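Side-chain contact in FAA hydrolase family protein (Pseudomonas aeruginosa, PDB 6J5Y), which probably hydrolyses fumarylpyruvate as a metal-dependent member of the fumarylacetoacetate hydrolase superfamily, and binds manganese and pyruvate here: residues A[119-122]-A[123-126]. Numbering follows the deposited sequence.
Sequences LQMR and MREM
Arg124 projects outward from its helix, leaning slightly back toward the previous turn, and meets Met121 directly and Gln120 through a water. Arg124 CB packs 3.5 Å from Gln120 O and almost as close to Met121 O; the former carbonyl accepts the straight i to i+4 bond from Arg124 N. With CG anti to the backbone N (chi1 175°), the chain then bends at chi3 and the guanidinium comes alongside the Met121 side chain, which points the same way. NE remains near Met121 O without bonding to it. CZ and NH1 border Met121 CE, whose closest approach is 3.6 Å to Arg124 NH2, while Met121 CG sits over one guanidinium face, offset toward its rim. Arg124 NH1 donates to a water at 2.7 Å, which also accepts from Gln120 NE2 at 3.0 Å. That water joins an amide and a guanidinium whose planes are 80° apart. The other end of the amide, Gln120 OE1, is bonded to Arg117, which should restrain its rotation. Farther round the helix, Met123 CG rests 3.3 Å from Leu119 O and its CE meets the Arg122 side chain. Helix 117-126 follows strand 105-116, which carries the manganese ligand Asp113, and the side chain of Gln120 lies about 6 Å from the bound pyruvate. Arg124 touches Phe42 and Trp130 in loops, whereas Leu119 and Met123 pack on Ile132 of helix 131-134.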
loop_
_atom_site.group_PDB
_atom_site.type_symbol
_atom_site.label_atom_id
_atom_site.label_comp_id
_atom_site.label_asym_id
_atom_site.label_seq_id
_atom_site.Cartn_x
_atom_site.Cartn_y
_atom_site.Cartn_z
ATOM N N LEU A 119 -9.718 10.172 12.020
ATOM C CA LEU A 119 -10.950 9.820 11.253
ATOM C C LEU A 119 -11.131 8.298 11.197
ATOM O O LEU A 119 -12.258 7.826 11.465
ATOM C CB LEU A 119 -10.890 10.425 9.845
ATOM C CG LEU A 119 -10.844 11.951 9.765
ATOM C CD1 LEU A 119 -11.017 12.419 8.322
ATOM C CD2 LEU A 119 -11.896 12.598 10.670
ATOM N N GLN A 120 -10.089 7.550 10.832
ATOM C CA GLN A 120 -10.187 6.077 10.717
ATOM C C GLN A 120 -10.649 5.488 12.058
ATOM O O GLN A 120 -11.526 4.587 12.077
ATOM C CB GLN A 120 -8.841 5.504 10.260
ATOM C CG GLN A 120 -8.829 3.977 10.213
ATOM C CD GLN A 120 -8.214 3.375 11.452
ATOM O OE1 GLN A 120 -7.185 3.841 11.936
ATOM N NE2 GLN A 120 -8.845 2.346 11.992
ATOM N N MET A 121 -10.065 5.953 13.151
ATOM C CA MET A 121 -10.343 5.395 14.502
ATOM C C MET A 121 -11.749 5.806 14.930
ATOM O O MET A 121 -12.435 4.962 15.507
ATOM C CB MET A 121 -9.288 5.838 15.519
ATOM C CG MET A 121 -7.966 5.117 15.318
ATOM S SD MET A 121 -6.686 5.608 16.521
ATOM C CE MET A 121 -7.381 4.863 17.996
ATOM N N ARG A 122 -12.200 7.015 14.595
ATOM C CA ARG A 122 -13.604 7.455 14.859
ATOM C C ARG A 122 -14.603 6.543 14.109
ATOM O O ARG A 122 -15.600 6.091 14.724
ATOM C CB ARG A 122 -13.760 8.934 14.514
ATOM C CG ARG A 122 -15.107 9.532 14.895
ATOM C CD ARG A 122 -15.076 11.048 14.877
ATOM N NE ARG A 122 -15.424 11.576 13.562
ATOM C CZ ARG A 122 -15.182 12.819 13.136
ATOM N NH1 ARG A 122 -14.554 13.685 13.922
ATOM N NH2 ARG A 122 -15.560 13.186 11.920
ATOM N N MET A 123 -14.363 6.240 12.835
ATOM C CA MET A 123 -15.263 5.334 12.061
ATOM C C MET A 123 -15.234 3.923 12.684
ATOM O O MET A 123 -16.326 3.368 12.918
ATOM C CB MET A 123 -14.883 5.284 10.577
ATOM C CG MET A 123 -14.919 6.651 9.897
ATOM S SD MET A 123 -16.546 7.489 9.889
ATOM C CE MET A 123 -16.384 8.461 11.388
ATOM N N ARG A 124 -14.065 3.396 13.043
ATOM C CA ARG A 124 -13.965 2.067 13.700
ATOM C C ARG A 124 -14.832 2.052 14.985
ATOM O O ARG A 124 -15.638 1.129 15.168
ATOM C CB ARG A 124 -12.485 1.731 13.926
ATOM C CG ARG A 124 -12.258 0.447 14.702
ATOM C CD ARG A 124 -10.910 0.422 15.362
ATOM N NE ARG A 124 -10.886 1.232 16.573
ATOM C CZ ARG A 124 -9.789 1.592 17.231
ATOM N NH1 ARG A 124 -8.590 1.230 16.800
ATOM N NH2 ARG A 124 -9.899 2.328 18.320
ATOM N N GLU A 125 -14.693 3.027 15.866
ATOM C CA GLU A 125 -15.457 3.058 17.150
ATOM C C GLU A 125 -16.966 3.205 16.873
ATOM O O GLU A 125 -17.750 2.746 17.718
ATOM C CB GLU A 125 -14.890 4.140 18.079
ATOM C CG GLU A 125 -13.787 3.633 19.012
ATOM C CD GLU A 125 -14.281 2.921 20.272
ATOM O OE1 GLU A 125 -14.662 3.606 21.263
ATOM O OE2 GLU A 125 -14.297 1.673 20.266
ATOM N N MET A 126 -17.383 3.733 15.713
ATOM C CA MET A 126 -18.823 3.961 15.373
ATOM C C MET A 126 -19.369 2.847 14.464
ATOM O O MET A 126 -20.569 2.922 14.094
ATOM C CB MET A 126 -19.029 5.314 14.682
ATOM C CG MET A 126 -18.775 6.506 15.604
ATOM S SD MET A 126 -18.866 8.103 14.754
ATOM C CE MET A 126 -18.942 9.215 16.161
HETATM O O HOH W 1 -7.957 0.597 14.255
#